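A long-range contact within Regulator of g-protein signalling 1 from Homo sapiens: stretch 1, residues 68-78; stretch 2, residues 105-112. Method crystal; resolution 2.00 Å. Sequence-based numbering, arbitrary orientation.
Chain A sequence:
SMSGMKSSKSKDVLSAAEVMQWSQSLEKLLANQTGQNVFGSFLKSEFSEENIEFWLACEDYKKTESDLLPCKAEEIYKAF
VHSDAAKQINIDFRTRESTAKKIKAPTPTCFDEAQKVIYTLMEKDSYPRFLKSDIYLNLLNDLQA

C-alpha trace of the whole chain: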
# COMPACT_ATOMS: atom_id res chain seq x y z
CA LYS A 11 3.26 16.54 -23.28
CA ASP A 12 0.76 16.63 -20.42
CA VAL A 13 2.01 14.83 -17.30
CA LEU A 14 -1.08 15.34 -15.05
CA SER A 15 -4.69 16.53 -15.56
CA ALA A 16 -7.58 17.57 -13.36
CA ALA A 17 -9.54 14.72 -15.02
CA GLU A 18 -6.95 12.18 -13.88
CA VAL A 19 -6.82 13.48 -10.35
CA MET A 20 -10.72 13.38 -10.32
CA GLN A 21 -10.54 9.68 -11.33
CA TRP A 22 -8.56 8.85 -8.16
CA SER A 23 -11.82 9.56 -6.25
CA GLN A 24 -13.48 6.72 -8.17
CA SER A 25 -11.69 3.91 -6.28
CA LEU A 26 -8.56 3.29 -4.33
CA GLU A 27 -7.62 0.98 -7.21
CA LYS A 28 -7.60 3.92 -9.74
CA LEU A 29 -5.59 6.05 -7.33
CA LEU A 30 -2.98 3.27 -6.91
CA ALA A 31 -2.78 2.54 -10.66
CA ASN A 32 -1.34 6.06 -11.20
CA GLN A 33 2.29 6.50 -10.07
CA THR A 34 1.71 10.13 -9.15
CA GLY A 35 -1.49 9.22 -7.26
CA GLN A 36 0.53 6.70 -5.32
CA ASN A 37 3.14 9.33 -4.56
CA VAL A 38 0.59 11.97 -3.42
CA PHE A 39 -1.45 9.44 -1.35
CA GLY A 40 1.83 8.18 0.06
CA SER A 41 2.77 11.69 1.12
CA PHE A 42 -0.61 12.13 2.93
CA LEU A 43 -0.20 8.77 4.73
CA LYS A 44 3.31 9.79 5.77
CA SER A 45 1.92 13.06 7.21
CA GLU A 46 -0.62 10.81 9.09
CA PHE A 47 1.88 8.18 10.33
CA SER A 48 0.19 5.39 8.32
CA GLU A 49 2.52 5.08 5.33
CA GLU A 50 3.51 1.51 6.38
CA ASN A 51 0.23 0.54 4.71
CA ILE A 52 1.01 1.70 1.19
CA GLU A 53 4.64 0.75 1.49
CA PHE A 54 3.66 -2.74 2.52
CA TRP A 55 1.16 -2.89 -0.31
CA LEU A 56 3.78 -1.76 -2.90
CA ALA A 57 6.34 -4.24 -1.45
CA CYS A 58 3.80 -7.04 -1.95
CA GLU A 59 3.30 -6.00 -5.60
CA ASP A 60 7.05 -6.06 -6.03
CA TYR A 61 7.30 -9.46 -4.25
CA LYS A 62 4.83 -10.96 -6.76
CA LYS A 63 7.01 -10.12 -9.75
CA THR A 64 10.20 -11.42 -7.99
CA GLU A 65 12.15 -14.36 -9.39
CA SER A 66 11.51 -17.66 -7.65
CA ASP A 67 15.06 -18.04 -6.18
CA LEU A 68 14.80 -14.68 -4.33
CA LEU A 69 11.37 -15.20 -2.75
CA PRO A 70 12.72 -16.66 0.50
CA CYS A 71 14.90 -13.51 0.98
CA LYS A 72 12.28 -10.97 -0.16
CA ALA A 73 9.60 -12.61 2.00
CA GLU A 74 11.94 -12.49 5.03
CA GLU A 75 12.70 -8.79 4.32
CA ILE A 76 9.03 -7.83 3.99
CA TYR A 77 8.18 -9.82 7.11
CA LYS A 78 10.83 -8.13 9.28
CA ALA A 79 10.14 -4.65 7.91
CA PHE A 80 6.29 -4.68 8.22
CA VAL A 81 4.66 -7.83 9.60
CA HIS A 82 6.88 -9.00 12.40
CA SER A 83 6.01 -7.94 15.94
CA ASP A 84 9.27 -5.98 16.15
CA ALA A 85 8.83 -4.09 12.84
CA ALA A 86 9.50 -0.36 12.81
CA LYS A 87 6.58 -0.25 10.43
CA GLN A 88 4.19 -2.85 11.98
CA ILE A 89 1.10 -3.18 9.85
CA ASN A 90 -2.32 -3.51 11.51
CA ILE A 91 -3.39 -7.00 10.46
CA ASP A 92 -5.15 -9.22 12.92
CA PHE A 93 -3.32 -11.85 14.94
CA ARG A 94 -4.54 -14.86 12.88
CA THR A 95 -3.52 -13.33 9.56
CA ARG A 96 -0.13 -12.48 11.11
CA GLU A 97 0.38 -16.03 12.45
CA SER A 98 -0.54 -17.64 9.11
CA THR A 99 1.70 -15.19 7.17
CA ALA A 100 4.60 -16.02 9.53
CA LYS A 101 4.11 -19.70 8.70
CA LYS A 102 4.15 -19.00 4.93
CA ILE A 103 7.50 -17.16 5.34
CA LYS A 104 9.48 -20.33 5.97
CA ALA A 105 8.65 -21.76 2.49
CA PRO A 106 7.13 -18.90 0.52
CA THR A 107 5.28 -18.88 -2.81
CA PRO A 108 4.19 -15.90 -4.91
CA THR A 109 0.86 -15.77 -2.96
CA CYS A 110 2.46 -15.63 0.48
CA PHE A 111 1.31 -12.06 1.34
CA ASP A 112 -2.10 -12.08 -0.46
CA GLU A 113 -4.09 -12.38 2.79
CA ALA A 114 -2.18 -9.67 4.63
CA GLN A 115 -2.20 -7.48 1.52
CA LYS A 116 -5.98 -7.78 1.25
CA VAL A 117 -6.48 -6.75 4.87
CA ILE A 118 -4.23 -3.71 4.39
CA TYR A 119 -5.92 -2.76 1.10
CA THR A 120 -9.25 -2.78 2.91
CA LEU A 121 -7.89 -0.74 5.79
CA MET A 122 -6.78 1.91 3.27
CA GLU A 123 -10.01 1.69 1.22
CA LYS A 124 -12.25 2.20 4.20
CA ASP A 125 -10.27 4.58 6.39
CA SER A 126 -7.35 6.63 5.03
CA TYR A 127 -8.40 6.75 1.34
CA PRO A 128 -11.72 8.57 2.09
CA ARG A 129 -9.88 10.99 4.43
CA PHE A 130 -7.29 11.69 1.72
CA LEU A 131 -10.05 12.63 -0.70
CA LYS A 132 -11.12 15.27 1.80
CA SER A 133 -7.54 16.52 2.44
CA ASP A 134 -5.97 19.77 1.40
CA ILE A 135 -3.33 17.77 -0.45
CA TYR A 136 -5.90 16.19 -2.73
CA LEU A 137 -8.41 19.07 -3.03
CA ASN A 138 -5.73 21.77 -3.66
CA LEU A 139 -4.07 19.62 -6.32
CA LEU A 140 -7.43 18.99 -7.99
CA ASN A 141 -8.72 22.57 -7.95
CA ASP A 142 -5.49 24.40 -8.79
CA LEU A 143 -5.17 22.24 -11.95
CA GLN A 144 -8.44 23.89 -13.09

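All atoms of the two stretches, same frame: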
# COMPACT_ATOMS: atom_id res chain seq x y z
N LEU A 68 14.64 -15.76 -5.30
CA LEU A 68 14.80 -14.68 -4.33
C LEU A 68 13.57 -14.44 -3.45
O LEU A 68 13.53 -13.47 -2.68
CB LEU A 68 15.19 -13.39 -5.04
CG LEU A 68 16.52 -13.44 -5.79
CD1 LEU A 68 16.87 -12.08 -6.37
CD2 LEU A 68 17.65 -13.98 -4.89
N LEU A 69 12.58 -15.32 -3.56
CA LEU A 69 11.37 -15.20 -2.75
C LEU A 69 11.68 -15.47 -1.26
O LEU A 69 11.25 -14.69 -0.41
CB LEU A 69 10.25 -16.10 -3.28
CG LEU A 69 9.71 -15.76 -4.69
CD1 LEU A 69 8.51 -16.65 -5.02
CD2 LEU A 69 9.31 -14.32 -4.84
N PRO A 70 12.45 -16.52 -0.94
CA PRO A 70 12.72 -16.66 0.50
C PRO A 70 13.28 -15.38 1.14
O PRO A 70 12.76 -14.92 2.18
CB PRO A 70 13.68 -17.84 0.56
CG PRO A 70 13.42 -18.60 -0.71
CD PRO A 70 13.08 -17.59 -1.74
N CYS A 71 14.29 -14.77 0.50
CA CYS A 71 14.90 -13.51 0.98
C CYS A 71 13.98 -12.29 1.02
O CYS A 71 13.96 -11.56 2.00
CB CYS A 71 16.14 -13.15 0.15
SG CYS A 71 17.60 -14.06 0.68
N LYS A 72 13.28 -12.04 -0.09
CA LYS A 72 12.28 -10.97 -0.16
C LYS A 72 11.16 -11.15 0.88
O LYS A 72 10.75 -10.19 1.52
CB LYS A 72 11.67 -10.90 -1.56
CG LYS A 72 10.90 -9.61 -1.88
CD LYS A 72 11.74 -8.37 -1.69
CE LYS A 72 11.01 -7.11 -2.16
N ALA A 73 10.64 -12.36 1.01
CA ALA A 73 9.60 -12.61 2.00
C ALA A 73 10.12 -12.30 3.41
O ALA A 73 9.45 -11.61 4.19
CB ALA A 73 9.11 -14.05 1.91
N GLU A 74 11.33 -12.79 3.74
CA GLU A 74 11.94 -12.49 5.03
C GLU A 74 12.12 -11.00 5.24
O GLU A 74 11.92 -10.53 6.35
CB GLU A 74 13.29 -13.22 5.23
N GLU A 75 12.53 -10.25 4.21
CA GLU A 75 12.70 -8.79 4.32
C GLU A 75 11.36 -8.07 4.59
O GLU A 75 11.28 -7.15 5.38
CB GLU A 75 13.27 -8.16 3.04
CG GLU A 75 13.57 -6.63 3.24
CD GLU A 75 13.61 -5.76 1.97
OE1 GLU A 75 12.61 -5.74 1.20
OE2 GLU A 75 14.65 -5.06 1.76
N ILE A 76 10.34 -8.45 3.85
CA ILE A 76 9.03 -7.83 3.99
C ILE A 76 8.46 -8.13 5.37
O ILE A 76 7.90 -7.26 6.04
CB ILE A 76 8.09 -8.32 2.87
CG1 ILE A 76 8.51 -7.68 1.54
CG2 ILE A 76 6.61 -7.99 3.22
CD1 ILE A 76 7.81 -8.27 0.29
N TYR A 77 8.62 -9.38 5.79
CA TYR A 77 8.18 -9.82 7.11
C TYR A 77 8.84 -9.04 8.26
O TYR A 77 8.15 -8.53 9.16
CB TYR A 77 8.42 -11.32 7.24
CG TYR A 77 7.94 -11.88 8.55
CD1 TYR A 77 8.86 -12.20 9.54
CD2 TYR A 77 6.58 -12.06 8.82
CE1 TYR A 77 8.46 -12.70 10.74
CE2 TYR A 77 6.17 -12.57 10.07
CZ TYR A 77 7.13 -12.88 11.01
OH TYR A 77 6.83 -13.39 12.24
N LYS A 78 10.15 -8.87 8.22
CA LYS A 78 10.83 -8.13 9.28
C LYS A 78 10.49 -6.64 9.25
O LYS A 78 10.34 -6.00 10.28
CB LYS A 78 12.36 -8.36 9.24
N ALA A 105 8.56 -21.15 3.83
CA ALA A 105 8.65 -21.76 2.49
C ALA A 105 7.71 -21.03 1.55
O ALA A 105 6.67 -21.56 1.17
CB ALA A 105 8.31 -23.23 2.55
N PRO A 106 8.06 -19.79 1.18
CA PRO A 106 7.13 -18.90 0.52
C PRO A 106 6.89 -19.15 -0.98
O PRO A 106 7.79 -19.59 -1.69
CB PRO A 106 7.79 -17.53 0.73
CG PRO A 106 9.20 -17.81 0.78
CD PRO A 106 9.37 -19.16 1.39
N THR A 107 5.66 -18.86 -1.41
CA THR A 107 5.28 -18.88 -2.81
C THR A 107 4.88 -17.46 -3.18
O THR A 107 4.79 -16.59 -2.30
CB THR A 107 4.05 -19.81 -3.05
OG1 THR A 107 2.88 -19.22 -2.47
CG2 THR A 107 4.28 -21.19 -2.44
N PRO A 108 4.63 -17.22 -4.48
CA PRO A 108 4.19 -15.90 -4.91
C PRO A 108 2.90 -15.35 -4.24
O PRO A 108 2.64 -14.18 -4.34
CB PRO A 108 3.98 -16.07 -6.43
CG PRO A 108 4.81 -17.27 -6.81
CD PRO A 108 4.78 -18.16 -5.62
N THR A 109 2.11 -16.20 -3.59
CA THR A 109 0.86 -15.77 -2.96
C THR A 109 0.98 -15.60 -1.45
O THR A 109 -0.03 -15.41 -0.75
CB THR A 109 -0.25 -16.80 -3.21
OG1 THR A 109 0.11 -18.04 -2.58
CG2 THR A 109 -0.50 -16.99 -4.69
N CYS A 110 2.20 -15.69 -0.95
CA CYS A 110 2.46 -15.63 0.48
C CYS A 110 1.72 -14.48 1.23
O CYS A 110 1.16 -14.70 2.31
CB CYS A 110 4.00 -15.54 0.68
SG CYS A 110 4.59 -15.27 2.37
N PHE A 111 1.79 -13.27 0.67
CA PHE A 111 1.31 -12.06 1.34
C PHE A 111 -0.09 -11.60 0.92
O PHE A 111 -0.53 -10.53 1.37
CB PHE A 111 2.31 -10.89 1.12
CG PHE A 111 3.64 -11.12 1.73
CD1 PHE A 111 3.78 -11.07 3.12
CD2 PHE A 111 4.74 -11.42 0.94
CE1 PHE A 111 5.01 -11.32 3.72
CE2 PHE A 111 5.97 -11.68 1.52
CZ PHE A 111 6.12 -11.62 2.89
N ASP A 112 -0.76 -12.40 0.07
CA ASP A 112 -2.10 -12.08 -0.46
C ASP A 112 -3.14 -11.80 0.64
O ASP A 112 -3.94 -10.88 0.51
CB ASP A 112 -2.61 -13.23 -1.31
CG ASP A 112 -1.96 -13.28 -2.70
OD1 ASP A 112 -1.09 -12.44 -3.01
OD2 ASP A 112 -2.36 -14.17 -3.47

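The segment from Ala-105 to Asp-112 packs against one side of the helix that begins at Leu-69, and it does so without a single hydrogen bond between the two stretches. Within the helix the backbone is hydrogen-bonded turn to turn, and the contact across the stretches is chiefly apolar, burying about 355 Å² counted over both sides.

Ala-105 points its CB away from the helix and takes no part. The contact begins at Pro-106, whose CA lies 6.0 Å from the CA of Pro-70, the closest pair of CA atoms across the two stretches. The CA-to-CB bond of Pro-106 points toward the helix, and the ring meets its first turn: Pro-106 CG lies 3.7 Å from Pro-70 CA and 3.9 Å from Leu-69 O, while Pro-106 CB lies 3.9 Å from Ala-73 CB. A compact ring suits this position, since it offers a firm apolar surface and has no amide hydrogen left to satisfy. Ala-73, also directed toward stretch 2, suits the other side by offering a small apolar methyl group that packs against the ring. Leu-69 O is not left without a partner, for it accepts the helical hydrogen bond from Ala-73 N, at 2.8 Å.

Thr-107 turns its CB away and meets the helix through its backbone, with its C atom 4.1 Å from Leu-69 CD1. Its side chain serves its own stretch: Thr-109 OG1 donates to Thr-107 OG1 at 3.0 Å, and a weak bond runs from Thr-109 N to Thr-107 OG1 at 3.3 Å. Thr-107 also opens a type I beta turn, closed by Cys-110 N bonding to Thr-107 O at 3.1 Å. Pro-108 occupies the second position of that turn, where its phi of -57° fits well. Although its CB points away, Pro-108 CD reaches within 4.1 Å of Leu-69 CD1, so the long leucine side chain bridges to the turn.

Thr-109 lies out of reach and starts a second type I turn, ending at Asp-112. Within it, Phe-111 is directed at the helix and has the largest area covered by the other stretch, 88 Å². Its ring reaches in across the helix, with CZ at its tip meeting Ala-73 and Ile-76. Ile-76 CG2 sits over one face, 3.9 Å from the centroid of the Phe-111 ring and 22° off the normal, a CH-pi contact in which a methyl group of the beta-branched side chain meets the aromatic surface. Ala-73 O approaches the ring edge, 3.6 Å from Phe-111 CZ, where the ring hydrogens carry slight positive charge. Ala-73 CB is 4.0 Å from Phe-111 CE2, so this small residue touches both Pro-106 and Phe-111.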